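Local coordinates for protein geranylgeranyl pyrophosphate synthase (Corynebacterium glutamicum, PDB 3LK5) that probably condenses isopentenyl diphosphate with allylic diphosphates in a magnesium-dependent step of isoprenoid biosynthesis, at residues 23-28 with 62-67; 55-60 with 104-109; 27-32 with 93-98. All coordinates share one frame; numbering follows the deposited sequence.

How the contacts relate
The three contacts tie together the first four long helices of an all-helical chain. Contacts 1 and 3 start from overlapping turns of helix 21-43, sharing Asp27 and Arg28, and their centres lie about 7 Å apart; contact 2 is about 13 Å from contact 1 and about 14 Å from contact 3. Contacts 2 and 3 both use helix 87-111, three turns apart. Along the chain the order is 23-28, 27-32, 55-60, 62-67, 93-98 and 104-109, so contact 2 interleaves with each of the others. Arg64 of contact 1 reaches Val58 of contact 2 and Glu98 of contact 3; helix 87-111 carries the buried contact 3 and, farther along in contact 2, the magnesium-binding Asp108.

Contact 1. Residues 23-28 with 62-67; sequences EVVRDR and GKRIRP
Val25 divides its two methyl groups between Arg64 and Pro67, and this apolar packing makes up most of the contact. CG2 of Val25 sits 3.7 Å from CB of Pro67, the two side chains meeting at about a right angle. CG1 of Val25, placed anti to the backbone N (chi1 170°), lies against the aliphatic part of the arginine, 3.8 Å from Arg64 CD, and also brushes Pro67 CG at 4.1 Å. Arg64 offers that flank because its chain folds at chi2 (-53°) and then runs out extended.

Residues 62-67 belong to the GGKRxRP sequence of the polyprenyl synthase family, whose lysine and second arginine bind the diphosphate of isopentenyl diphosphate in relatives; Lys63 and Arg66 probably do likewise. Arg64, the first arginine, instead faces inward from the N-cap of helix 65-78, with a positive phi of 61°.

Polar interactions within the contact are lacking, since both arginine heads look elsewhere. Arg64 NH1 forms a hydrogen bond with Val58 O and a salt bridge with Glu98. Arg26 packs its CB 4.4 Å from Arg64 NH2 and sends NE weakly to Leu59 O. Although Arg26 NE and Arg64 NH2 are 5.3 Å apart, the carbonyl-rich end of helix 45-59 probably eases having two positive charges so close.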
ATOM      1  N   GLU A  23      17.450  -7.660 -17.177  1.00 26.87           N
ATOM      2  CA  GLU A  23      17.426  -9.140 -17.080  1.00 26.17           C
ATOM      3  C   GLU A  23      17.700  -9.596 -15.656  1.00 25.05           C
ATOM      4  O   GLU A  23      17.046 -10.515 -15.137  1.00 23.84           O
ATOM      5  CB  GLU A  23      18.468  -9.768 -18.037  1.00 27.41           C
ATOM      6  CG  GLU A  23      18.209  -9.443 -19.470  1.00 27.97           C
ATOM      7  CD  GLU A  23      19.322  -9.950 -20.375  1.00 28.57           C
ATOM      8  OE1 GLU A  23      20.369 -10.448 -19.883  1.00 28.60           O
ATOM      9  OE2 GLU A  23      19.121  -9.861 -21.574  1.00 29.03           O
ATOM     10  N   VAL A  24      18.664  -8.929 -15.018  1.00 25.24           N
ATOM     11  CA  VAL A  24      19.016  -9.232 -13.636  1.00 26.04           C
ATOM     12  C   VAL A  24      17.818  -8.892 -12.723  1.00 24.54           C
ATOM     13  O   VAL A  24      17.500  -9.666 -11.843  1.00 24.29           O
ATOM     14  CB  VAL A  24      20.284  -8.434 -13.198  1.00 27.64           C
ATOM     15  CG1 VAL A  24      20.561  -8.633 -11.736  1.00 32.49           C
ATOM     16  CG2 VAL A  24      21.517  -8.918 -14.033  1.00 33.52           C
ATOM     17  N   VAL A  25      17.165  -7.759 -12.974  1.00 23.81           N
ATOM     18  CA  VAL A  25      16.006  -7.346 -12.161  1.00 23.40           C
ATOM     19  C   VAL A  25      14.903  -8.409 -12.270  1.00 24.81           C
ATOM     20  O   VAL A  25      14.362  -8.841 -11.257  1.00 23.65           O
ATOM     21  CB  VAL A  25      15.489  -5.967 -12.585  1.00 22.93           C
ATOM     22  CG1 VAL A  25      14.117  -5.612 -11.901  1.00 24.68           C
ATOM     23  CG2 VAL A  25      16.569  -4.886 -12.292  1.00 25.43           C
ATOM     24  N   ARG A  26      14.604  -8.855 -13.499  1.00 25.74           N
ATOM     25  CA  ARG A  26      13.593  -9.904 -13.708  1.00 25.21           C
ATOM     26  C   ARG A  26      13.935 -11.178 -12.962  1.00 24.37           C
ATOM     27  O   ARG A  26      13.035 -11.770 -12.347  1.00 25.09           O
ATOM     28  CB  ARG A  26      13.383 -10.189 -15.209  1.00 26.56           C
ATOM     29  CG  ARG A  26      12.179 -11.100 -15.511  1.00 33.21           C
ATOM     30  CD  ARG A  26      12.072 -11.352 -17.042  1.00 31.11           C
ATOM     31  NE  ARG A  26      10.796 -12.005 -17.415  1.00 37.05           N
ATOM     32  CZ  ARG A  26      10.505 -13.300 -17.264  1.00 32.77           C
ATOM     33  NH1 ARG A  26      11.360 -14.132 -16.682  1.00 37.52           N
ATOM     34  NH2 ARG A  26       9.309 -13.760 -17.658  1.00 36.97           N
ATOM     35  N   ASP A  27      15.207 -11.597 -12.957  1.00 24.59           N
ATOM     36  CA  ASP A  27      15.629 -12.733 -12.122  1.00 26.05           C
ATOM     37  C   ASP A  27      15.319 -12.532 -10.632  1.00 24.39           C
ATOM     38  O   ASP A  27      14.867 -13.467  -9.964  1.00 23.91           O
ATOM     39  CB  ASP A  27      17.138 -13.011 -12.218  1.00 28.74           C
ATOM     40  CG  ASP A  27      17.537 -13.699 -13.519  1.00 39.46           C
ATOM     41  OD1 ASP A  27      16.698 -14.340 -14.157  1.00 30.88           O
ATOM     42  OD2 ASP A  27      18.708 -13.578 -13.909  1.00 31.60           O
ATOM     43  N   ARG A  28      15.683 -11.375 -10.083  1.00 23.20           N
ATOM     44  CA  ARG A  28      15.431 -11.153  -8.641  1.00 23.59           C
ATOM     45  C   ARG A  28      13.925 -11.200  -8.324  1.00 22.45           C
ATOM     46  O   ARG A  28      13.516 -11.765  -7.304  1.00 21.77           O
ATOM     47  CB  ARG A  28      16.017  -9.790  -8.178  1.00 24.93           C
ATOM     48  CG  ARG A  28      17.532  -9.580  -8.493  1.00 25.38           C
ATOM     49  CD  ARG A  28      18.424 -10.783  -8.092  1.00 28.45           C
ATOM     50  NE  ARG A  28      18.313 -11.182  -6.689  1.00 26.95           N
ATOM     51  CZ  ARG A  28      18.913 -12.258  -6.178  1.00 30.51           C
ATOM     52  NH1 ARG A  28      19.667 -13.040  -6.968  1.00 30.11           N
ATOM     53  NH2 ARG A  28      18.768 -12.562  -4.897  1.00 28.86           N
ATOM     54  N   GLY A  62       8.179  -3.630 -18.506  1.00 46.01           N
ATOM     55  CA  GLY A  62       8.810  -2.623 -17.669  1.00 45.47           C
ATOM     56  C   GLY A  62      10.218  -2.350 -18.182  1.00 44.56           C
ATOM     57  O   GLY A  62      10.943  -3.288 -18.517  1.00 45.49           O
ATOM     58  N   LYS A  63      10.621  -1.083 -18.221  1.00 42.56           N
ATOM     59  CA  LYS A  63      12.000  -0.730 -18.565  1.00 41.14           C
ATOM     60  C   LYS A  63      13.013  -0.908 -17.392  1.00 35.43           C
ATOM     61  O   LYS A  63      14.225  -0.912 -17.603  1.00 33.20           O
ATOM     62  CB  LYS A  63      12.054   0.708 -19.097  1.00 46.14           C
ATOM     63  CG  LYS A  63      11.295   0.939 -20.425  1.00 56.87           C
ATOM     64  CD  LYS A  63      11.966   0.250 -21.639  1.00 51.43           C
ATOM     65  CE  LYS A  63      13.233   0.970 -22.155  1.00 57.42           C
ATOM     66  NZ  LYS A  63      12.898   2.224 -22.910  1.00 53.40           N
ATOM     67  N   ARG A  64      12.495  -1.065 -16.173  1.00 31.29           N
ATOM     68  CA  ARG A  64      13.338  -1.234 -14.962  1.00 29.07           C
ATOM     69  C   ARG A  64      14.267  -0.011 -14.697  1.00 26.61           C
ATOM     70  O   ARG A  64      15.378  -0.171 -14.202  1.00 25.41           O
ATOM     71  CB  ARG A  64      14.175  -2.525 -15.025  1.00 28.62           C
ATOM     72  CG  ARG A  64      13.409  -3.793 -15.528  1.00 26.86           C
ATOM     73  CD  ARG A  64      12.103  -4.076 -14.762  1.00 28.69           C
ATOM     74  NE  ARG A  64      11.627  -5.403 -15.177  1.00 28.27           N
ATOM     75  CZ  ARG A  64      10.498  -5.980 -14.789  1.00 30.89           C
ATOM     76  NH1 ARG A  64       9.673  -5.365 -13.930  1.00 28.88           N
ATOM     77  NH2 ARG A  64      10.187  -7.182 -15.275  1.00 27.17           N
ATOM     78  N   ILE A  65      13.811   1.174 -15.077  1.00 26.28           N
ATOM     79  CA  ILE A  65      14.636   2.394 -14.958  1.00 27.46           C
ATOM     80  C   ILE A  65      14.935   2.711 -13.485  1.00 25.23           C
ATOM     81  O   ILE A  65      16.027   3.186 -13.133  1.00 25.03           O
ATOM     82  CB  ILE A  65      13.942   3.601 -15.670  1.00 30.68           C
ATOM     83  CG1 ILE A  65      14.915   4.773 -15.813  1.00 41.76           C
ATOM     84  CG2 ILE A  65      12.762   4.103 -14.918  1.00 40.12           C
ATOM     85  CD1 ILE A  65      16.240   4.346 -16.377  1.00 36.75           C
ATOM     86  N   ARG A  66      13.964   2.424 -12.603  1.00 25.09           N
ATOM     87  CA  ARG A  66      14.151   2.777 -11.190  1.00 24.92           C
ATOM     88  C   ARG A  66      15.193   1.885 -10.517  1.00 23.44           C
ATOM     89  O   ARG A  66      16.116   2.408  -9.917  1.00 24.59           O
ATOM     90  CB  ARG A  66      12.800   2.883 -10.416  1.00 25.55           C
ATOM     91  CG  ARG A  66      11.894   3.986 -10.969  1.00 28.69           C
ATOM     92  CD  ARG A  66      10.458   3.951 -10.422  1.00 27.87           C
ATOM     93  NE  ARG A  66       9.657   4.904 -11.191  1.00 30.22           N
ATOM     94  CZ  ARG A  66       9.157   4.677 -12.405  1.00 29.50           C
ATOM     95  NH1 ARG A  66       9.329   3.512 -13.001  1.00 31.25           N
ATOM     96  NH2 ARG A  66       8.473   5.635 -13.023  1.00 32.21           N
ATOM     97  N   PRO A  67      15.096   0.535 -10.656  1.00 23.45           N
ATOM     98  CA  PRO A  67      16.190  -0.296 -10.148  1.00 23.93           C
ATOM     99  C   PRO A  67      17.503   0.033 -10.822  1.00 23.67           C
ATOM    100  O   PRO A  67      18.553  -0.009 -10.193  1.00 23.79           O
ATOM    101  CB  PRO A  67      15.788  -1.731 -10.563  1.00 24.36           C
ATOM    102  CG  PRO A  67      14.307  -1.694 -10.674  1.00 23.19           C
ATOM    103  CD  PRO A  67      13.969  -0.277 -11.146  1.00 23.41           C
TER

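Contact 2. Residues 55-60 with 104-109; sequences RSFVLN and ALIHDD
Phe57 reaches across from the last turns of helix 45-59 to lie against Leu105 and Ile106, two consecutive residues of helix 87-111. The backbones stay well separated, with the CA atoms of Phe57 and Ile106 9.3 Å apart, so the ring does the bridging. From CB, which points toward helix 87-111, the chain continues to a CG anti to the backbone N (chi1 -176°), and this carries the ring outward across the gap. Contact begins at the next atom. CD2 of Phe57 lies 3.9 Å from Ile106 CD1, and one step farther CE2 of Phe57 comes to 3.8 Å from Ile106 CG1. Ring and isoleucine thus slide past each other in opposite directions, the base of one beside the end of the other. At the far end of the ring, CZ of Phe57 touches Leu105 twice, with CB and CD1 both 3.8 Å away. Leu105 CB sits at the ring edge, in its plane, and the leucine as a whole runs at a slant to the phenylalanine.

No hydrogen bond crosses this contact, which lies at the surface of the protein. Ile106 is also packed on Ser148, and Val58, next to Phe57, turns to Phe99 and Ala102 of the same long helix. His107 ND1 is hydrogen-bonded to Asp153 OD2 of the second subunit, so neighbouring residues of this turn serve packing within the chain (Leu105, Ile106) and the subunit interface (His107).

Leu105 and Ile106 lie on the helical turn that leads into the first aspartate-rich motif of the polyprenyl synthases, DDxxD, here Asp108 to Asp112; Asp108 and Asp112 are magnesium-binding residues, although this chain holds no metal.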
ATOM      1  N   ARG A  55       1.964 -11.423 -10.874  1.00 26.62           N
ATOM      2  CA  ARG A  55       3.252 -11.977 -11.302  1.00 28.95           C
ATOM      3  C   ARG A  55       3.511 -11.703 -12.780  1.00 29.16           C
ATOM      4  O   ARG A  55       4.601 -11.218 -13.138  1.00 28.27           O
ATOM      5  CB  ARG A  55       3.312 -13.476 -11.039  1.00 30.39           C
ATOM      6  CG  ARG A  55       4.623 -14.110 -11.515  1.00 32.26           C
ATOM      7  CD  ARG A  55       4.569 -15.631 -11.464  1.00 33.01           C
ATOM      8  NE  ARG A  55       5.827 -16.219 -11.951  1.00 32.59           N
ATOM      9  CZ  ARG A  55       6.743 -16.770 -11.156  1.00 33.78           C
ATOM     10  NH1 ARG A  55       6.542 -16.851  -9.843  1.00 31.46           N
ATOM     11  NH2 ARG A  55       7.852 -17.271 -11.679  1.00 32.79           N
ATOM     12  N   SER A  56       2.531 -12.016 -13.642  1.00 29.91           N
ATOM     13  CA  SER A  56       2.664 -11.714 -15.067  1.00 30.80           C
ATOM     14  C   SER A  56       2.913 -10.238 -15.314  1.00 31.15           C
ATOM     15  O   SER A  56       3.754  -9.870 -16.153  1.00 31.54           O
ATOM     16  CB  SER A  56       1.434 -12.157 -15.874  1.00 31.21           C
ATOM     17  OG  SER A  56       1.278 -13.551 -15.761  1.00 45.51           O
ATOM     18  N   PHE A  57       2.178  -9.388 -14.601  1.00 30.29           N
ATOM     19  CA  PHE A  57       2.295  -7.954 -14.813  1.00 31.07           C
ATOM     20  C   PHE A  57       3.699  -7.439 -14.446  1.00 30.75           C
ATOM     21  O   PHE A  57       4.291  -6.641 -15.175  1.00 30.37           O
ATOM     22  CB  PHE A  57       1.205  -7.227 -14.013  1.00 32.86           C
ATOM     23  CG  PHE A  57       1.160  -5.748 -14.223  1.00 38.37           C
ATOM     24  CD1 PHE A  57       0.633  -5.205 -15.408  1.00 35.63           C
ATOM     25  CD2 PHE A  57       1.614  -4.885 -13.235  1.00 34.60           C
ATOM     26  CE1 PHE A  57       0.585  -3.818 -15.607  1.00 39.19           C
ATOM     27  CE2 PHE A  57       1.587  -3.501 -13.418  1.00 38.78           C
ATOM     28  CZ  PHE A  57       1.060  -2.953 -14.599  1.00 35.50           C
ATOM     29  N   VAL A  58       4.231  -7.936 -13.329  1.00 30.23           N
ATOM     30  CA  VAL A  58       5.524  -7.482 -12.795  1.00 29.54           C
ATOM     31  C   VAL A  58       6.663  -8.031 -13.673  1.00 30.29           C
ATOM     32  O   VAL A  58       7.649  -7.332 -13.983  1.00 30.25           O
ATOM     33  CB  VAL A  58       5.680  -8.009 -11.314  1.00 28.91           C
ATOM     34  CG1 VAL A  58       7.107  -7.841 -10.794  1.00 28.68           C
ATOM     35  CG2 VAL A  58       4.694  -7.268 -10.394  1.00 28.40           C
ATOM     36  N   LEU A  59       6.549  -9.311 -14.029  1.00 29.54           N
ATOM     37  CA  LEU A  59       7.643  -9.942 -14.778  1.00 31.67           C
ATOM     38  C   LEU A  59       7.688  -9.577 -16.269  1.00 34.79           C
ATOM     39  O   LEU A  59       8.787  -9.540 -16.855  1.00 34.77           O
ATOM     40  CB  LEU A  59       7.653 -11.461 -14.617  1.00 30.57           C
ATOM     41  CG  LEU A  59       7.842 -12.034 -13.209  1.00 26.36           C
ATOM     42  CD1 LEU A  59       7.809 -13.568 -13.274  1.00 29.84           C
ATOM     43  CD2 LEU A  59       9.144 -11.521 -12.534  1.00 29.37           C
ATOM     44  N   ASN A  60       6.534  -9.302 -16.876  1.00 37.15           N
ATOM     45  CA  ASN A  60       6.453  -9.355 -18.359  1.00 42.35           C
ATOM     46  C   ASN A  60       6.532  -8.054 -19.094  1.00 45.54           C
ATOM     47  O   ASN A  60       6.277  -8.002 -20.322  1.00 47.81           O
ATOM     48  CB  ASN A  60       5.223 -10.128 -18.850  1.00 43.84           C
ATOM     49  CG  ASN A  60       5.246 -11.575 -18.430  1.00 54.17           C
ATOM     50  OD1 ASN A  60       6.311 -12.163 -18.225  1.00 45.81           O
ATOM     51  ND2 ASN A  60       4.073 -12.164 -18.305  1.00 44.96           N
ATOM     52  N   ALA A 104       1.757   1.453  -8.291  1.00 26.98           N
ATOM     53  CA  ALA A 104       1.467   2.746  -8.896  1.00 27.35           C
ATOM     54  C   ALA A 104       0.675   2.593 -10.212  1.00 28.31           C
ATOM     55  O   ALA A 104      -0.332   3.282 -10.425  1.00 27.67           O
ATOM     56  CB  ALA A 104       2.811   3.520  -9.174  1.00 28.20           C
ATOM     57  N   LEU A 105       1.126   1.694 -11.085  1.00 28.15           N
ATOM     58  CA  LEU A 105       0.477   1.516 -12.401  1.00 30.30           C
ATOM     59  C   LEU A 105      -0.915   0.895 -12.268  1.00 30.60           C
ATOM     60  O   LEU A 105      -1.847   1.308 -12.957  1.00 31.79           O
ATOM     61  CB  LEU A 105       1.349   0.647 -13.332  1.00 31.45           C
ATOM     62  CG  LEU A 105       2.744   1.140 -13.751  1.00 33.18           C
ATOM     63  CD1 LEU A 105       3.518  -0.011 -14.407  1.00 32.47           C
ATOM     64  CD2 LEU A 105       2.623   2.263 -14.756  1.00 32.95           C
ATOM     65  N   ILE A 106      -1.043  -0.103 -11.389  1.00 28.87           N
ATOM     66  CA  ILE A 106      -2.317  -0.778 -11.173  1.00 28.83           C
ATOM     67  C   ILE A 106      -3.340   0.200 -10.582  1.00 30.10           C
ATOM     68  O   ILE A 106      -4.467   0.321 -11.108  1.00 30.83           O
ATOM     69  CB  ILE A 106      -2.147  -2.050 -10.311  1.00 28.14           C
ATOM     70  CG1 ILE A 106      -1.331  -3.076 -11.087  1.00 27.95           C
ATOM     71  CG2 ILE A 106      -3.515  -2.618  -9.892  1.00 28.43           C
ATOM     72  CD1 ILE A 106      -0.759  -4.225 -10.226  1.00 30.12           C
ATOM     73  N   HIS A 107      -2.955   0.912  -9.519  1.00 28.49           N
ATOM     74  CA  HIS A 107      -3.832   1.927  -8.933  1.00 29.50           C
ATOM     75  C   HIS A 107      -4.129   3.124  -9.860  1.00 31.51           C
ATOM     76  O   HIS A 107      -5.287   3.594  -9.914  1.00 29.76           O
ATOM     77  CB  HIS A 107      -3.278   2.382  -7.570  1.00 28.02           C
ATOM     78  CG  HIS A 107      -3.448   1.355  -6.497  1.00 25.22           C
ATOM     79  ND1 HIS A 107      -3.086   1.578  -5.182  1.00 26.05           N
ATOM     80  CD2 HIS A 107      -3.988   0.107  -6.535  1.00 26.94           C
ATOM     81  CE1 HIS A 107      -3.392   0.508  -4.463  1.00 25.83           C
ATOM     82  NE2 HIS A 107      -3.957  -0.389  -5.251  1.00 25.50           N
ATOM     83  N   ASP A 108      -3.106   3.598 -10.588  1.00 34.56           N
ATOM     84  CA  ASP A 108      -3.298   4.697 -11.567  1.00 38.49           C
ATOM     85  C   ASP A 108      -4.251   4.284 -12.708  1.00 40.40           C
ATOM     86  O   ASP A 108      -5.016   5.120 -13.210  1.00 40.70           O
ATOM     87  CB  ASP A 108      -1.971   5.212 -12.163  1.00 40.35           C
ATOM     88  CG  ASP A 108      -1.145   6.059 -11.169  1.00 61.28           C
ATOM     89  OD1 ASP A 108      -1.683   6.511 -10.137  1.00 42.01           O
ATOM     90  OD2 ASP A 108       0.069   6.280 -11.417  1.00 43.25           O
ATOM     91  N   ASP A 109      -4.203   3.010 -13.098  1.00 41.80           N
ATOM     92  CA  ASP A 109      -5.133   2.446 -14.091  1.00 44.08           C
ATOM     93  C   ASP A 109      -6.610   2.549 -13.642  1.00 44.26           C
ATOM     94  O   ASP A 109      -7.492   2.853 -14.450  1.00 43.56           O
ATOM     95  CB  ASP A 109      -4.745   0.995 -14.436  1.00 46.22           C
ATOM     96  CG  ASP A 109      -5.771   0.300 -15.318  1.00 71.79           C
ATOM     97  OD1 ASP A 109      -6.370  -0.705 -14.865  1.00 48.61           O
ATOM     98  OD2 ASP A 109      -5.999   0.760 -16.463  1.00 48.90           O
TER

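Contact 3. Residues 27-32 with 93-98; sequences DRLTQF and AAASLE
Leu29 lays one methyl against the carbonyl oxygen of Ala95 and the other against CB and CG of Glu98, and the flat groups of the region are mostly turned to other partners. The planar group that does take part is the Ala95 peptide, whose O lies 3.6 Å from Leu29 CD2. The guanidinium of Arg28 bends away to a salt bridge with Asp92, and the carboxylate of Glu98, folded back at chi2, meets Arg64. The Phe32 ring stands edge-to-face with Trp158 and also meets Phe99, its plane there inclined by about 60°.

What remains between the helices is aliphatic. Leu29 CD1 packs 3.8 Å from Glu98 CB and 3.9 Å from Glu98 CG, the two side chains meeting at about a right angle. In Leu29, CG is anti to the carbonyl carbon (chi1 -66°), which swings both methyls toward helix 87-111 even though CB does not point there. Val58 and Leu59 of helix 45-59 also pack on Leu29, which therefore lies where three helices meet. Three residues before Glu98, toward the N-terminus, Ala95 CB meets Arg28 CB at 3.8 Å; with no more than a methyl on one side, the CA atoms of this pair come to 6.6 Å.

Besides meeting Leu29 CD2, Ala95 O accepts a hydrogen bond from Glu98 N at 2.9 Å. The backbone N atoms of Ser96 and Leu97 make weak bonds, three residues back, to Ala93 O and Ala94 O, and Ser96 OG adds a firmer one, donating to Ala93 O at 2.7 Å from a position tilted out of the carbonyl plane.

The axes of 27-32 and 93-98 pass 9.5 Å apart at -78°, close to perpendicular, a buried helix-on-helix crossing in the all-alpha isoprenoid synthase fold.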
ATOM      1  N   ASP A  27      15.207 -11.597 -12.957  1.00 24.59           N
ATOM      2  CA  ASP A  27      15.629 -12.733 -12.122  1.00 26.05           C
ATOM      3  C   ASP A  27      15.319 -12.532 -10.632  1.00 24.39           C
ATOM      4  O   ASP A  27      14.867 -13.467  -9.964  1.00 23.91           O
ATOM      5  CB  ASP A  27      17.138 -13.011 -12.218  1.00 28.74           C
ATOM      6  CG  ASP A  27      17.537 -13.699 -13.519  1.00 39.46           C
ATOM      7  OD1 ASP A  27      16.698 -14.340 -14.157  1.00 30.88           O
ATOM      8  OD2 ASP A  27      18.708 -13.578 -13.909  1.00 31.60           O
ATOM      9  N   ARG A  28      15.683 -11.375 -10.083  1.00 23.20           N
ATOM     10  CA  ARG A  28      15.431 -11.153  -8.641  1.00 23.59           C
ATOM     11  C   ARG A  28      13.925 -11.200  -8.324  1.00 22.45           C
ATOM     12  O   ARG A  28      13.516 -11.765  -7.304  1.00 21.77           O
ATOM     13  CB  ARG A  28      16.017  -9.790  -8.178  1.00 24.93           C
ATOM     14  CG  ARG A  28      17.532  -9.580  -8.493  1.00 25.38           C
ATOM     15  CD  ARG A  28      18.424 -10.783  -8.092  1.00 28.45           C
ATOM     16  NE  ARG A  28      18.313 -11.182  -6.689  1.00 26.95           N
ATOM     17  CZ  ARG A  28      18.913 -12.258  -6.178  1.00 30.51           C
ATOM     18  NH1 ARG A  28      19.667 -13.040  -6.968  1.00 30.11           N
ATOM     19  NH2 ARG A  28      18.768 -12.562  -4.897  1.00 28.86           N
ATOM     20  N   LEU A  29      13.121 -10.574  -9.181  1.00 22.01           N
ATOM     21  CA  LEU A  29      11.681 -10.535  -8.987  1.00 22.35           C
ATOM     22  C   LEU A  29      11.107 -11.933  -9.103  1.00 23.28           C
ATOM     23  O   LEU A  29      10.189 -12.287  -8.343  1.00 22.49           O
ATOM     24  CB  LEU A  29      10.980  -9.610  -9.999  1.00 21.58           C
ATOM     25  CG  LEU A  29      11.342  -8.112  -9.839  1.00 22.06           C
ATOM     26  CD1 LEU A  29      10.850  -7.392 -11.082  1.00 22.01           C
ATOM     27  CD2 LEU A  29      10.693  -7.554  -8.494  1.00 21.26           C
ATOM     28  N   THR A  30      11.622 -12.725 -10.057  1.00 24.23           N
ATOM     29  CA  THR A  30      11.196 -14.132 -10.179  1.00 23.35           C
ATOM     30  C   THR A  30      11.432 -14.910  -8.913  1.00 23.44           C
ATOM     31  O   THR A  30      10.531 -15.636  -8.434  1.00 23.74           O
ATOM     32  CB  THR A  30      11.892 -14.852 -11.396  1.00 23.47           C
ATOM     33  OG1 THR A  30      11.580 -14.129 -12.585  1.00 23.72           O
ATOM     34  CG2 THR A  30      11.367 -16.281 -11.521  1.00 25.06           C
ATOM     35  N   GLN A  31      12.630 -14.784  -8.352  1.00 23.35           N
ATOM     36  CA  GLN A  31      12.949 -15.499  -7.132  1.00 23.79           C
ATOM     37  C   GLN A  31      12.017 -15.119  -5.973  1.00 23.16           C
ATOM     38  O   GLN A  31      11.563 -15.984  -5.195  1.00 21.55           O
ATOM     39  CB  GLN A  31      14.408 -15.272  -6.737  1.00 26.34           C
ATOM     40  CG  GLN A  31      15.316 -15.759  -7.851  1.00 52.65           C
ATOM     41  CD  GLN A  31      16.697 -16.148  -7.384  1.00 31.97           C
ATOM     42  OE1 GLN A  31      17.577 -16.402  -8.218  1.00 53.78           O
ATOM     43  NE2 GLN A  31      16.917 -16.192  -6.064  1.00 53.45           N
ATOM     44  N   PHE A  32      11.718 -13.829  -5.890  1.00 23.06           N
ATOM     45  CA  PHE A  32      10.869 -13.352  -4.790  1.00 23.11           C
ATOM     46  C   PHE A  32       9.447 -13.909  -4.939  1.00 22.76           C
ATOM     47  O   PHE A  32       8.846 -14.405  -3.965  1.00 22.76           O
ATOM     48  CB  PHE A  32      10.866 -11.804  -4.773  1.00 22.80           C
ATOM     49  CG  PHE A  32       9.976 -11.229  -3.681  1.00 22.64           C
ATOM     50  CD1 PHE A  32       8.623 -10.998  -3.914  1.00 23.21           C
ATOM     51  CD2 PHE A  32      10.507 -10.955  -2.422  1.00 23.61           C
ATOM     52  CE1 PHE A  32       7.775 -10.493  -2.877  1.00 23.05           C
ATOM     53  CE2 PHE A  32       9.687 -10.433  -1.366  1.00 23.97           C
ATOM     54  CZ  PHE A  32       8.324 -10.195  -1.598  1.00 23.97           C
ATOM     55  N   ALA A  93      17.289  -5.073  -3.136  1.00 22.57           N
ATOM     56  CA  ALA A  93      16.848  -3.698  -2.772  1.00 22.63           C
ATOM     57  C   ALA A  93      16.506  -2.881  -3.994  1.00 23.33           C
ATOM     58  O   ALA A  93      15.456  -2.224  -4.026  1.00 22.57           O
ATOM     59  CB  ALA A  93      17.912  -2.968  -1.901  1.00 22.56           C
ATOM     60  N   ALA A  94      17.394  -2.900  -5.012  1.00 21.87           N
ATOM     61  CA  ALA A  94      17.082  -2.218  -6.252  1.00 22.06           C
ATOM     62  C   ALA A  94      15.808  -2.702  -6.929  1.00 22.01           C
ATOM     63  O   ALA A  94      14.972  -1.894  -7.371  1.00 22.00           O
ATOM     64  CB  ALA A  94      18.330  -2.301  -7.248  1.00 21.80           C
ATOM     65  N   ALA A  95      15.652  -4.021  -6.983  1.00 22.51           N
ATOM     66  CA  ALA A  95      14.530  -4.637  -7.683  1.00 23.37           C
ATOM     67  C   ALA A  95      13.200  -4.393  -6.985  1.00 22.72           C
ATOM     68  O   ALA A  95      12.149  -4.372  -7.646  1.00 23.06           O
ATOM     69  CB  ALA A  95      14.774  -6.177  -7.828  1.00 22.56           C
ATOM     70  N   SER A  96      13.240  -4.196  -5.664  1.00 23.25           N
ATOM     71  CA  SER A  96      11.989  -3.992  -4.887  1.00 23.36           C
ATOM     72  C   SER A  96      11.206  -2.777  -5.430  1.00 23.32           C
ATOM     73  O   SER A  96       9.980  -2.699  -5.301  1.00 22.95           O
ATOM     74  CB  SER A  96      12.285  -3.799  -3.388  1.00 23.61           C
ATOM     75  OG  SER A  96      12.860  -2.508  -3.183  1.00 22.69           O
ATOM     76  N   LEU A  97      11.919  -1.809  -6.012  1.00 19.95           N
ATOM     77  CA  LEU A  97      11.264  -0.662  -6.641  1.00 21.79           C
ATOM     78  C   LEU A  97      10.248  -1.025  -7.712  1.00 22.96           C
ATOM     79  O   LEU A  97       9.286  -0.283  -7.921  1.00 22.17           O
ATOM     80  CB  LEU A  97      12.304   0.288  -7.262  1.00 22.15           C
ATOM     81  CG  LEU A  97      13.282   0.859  -6.230  1.00 22.61           C
ATOM     82  CD1 LEU A  97      14.279   1.766  -6.936  1.00 22.83           C
ATOM     83  CD2 LEU A  97      12.543   1.679  -5.151  1.00 23.78           C
ATOM     84  N   GLU A  98      10.442  -2.162  -8.393  1.00 23.19           N
ATOM     85  CA  GLU A  98       9.440  -2.611  -9.370  1.00 23.66           C
ATOM     86  C   GLU A  98       8.081  -2.921  -8.734  1.00 23.98           C
ATOM     87  O   GLU A  98       7.038  -2.786  -9.389  1.00 23.15           O
ATOM     88  CB  GLU A  98       9.923  -3.863 -10.103  1.00 24.25           C
ATOM     89  CG  GLU A  98      11.085  -3.542 -11.033  1.00 25.09           C
ATOM     90  CD  GLU A  98      10.684  -2.437 -12.060  1.00 25.41           C
ATOM     91  OE1 GLU A  98       9.705  -2.615 -12.829  1.00 27.80           O
ATOM     92  OE2 GLU A  98      11.284  -1.367 -12.046  1.00 26.88           O
TER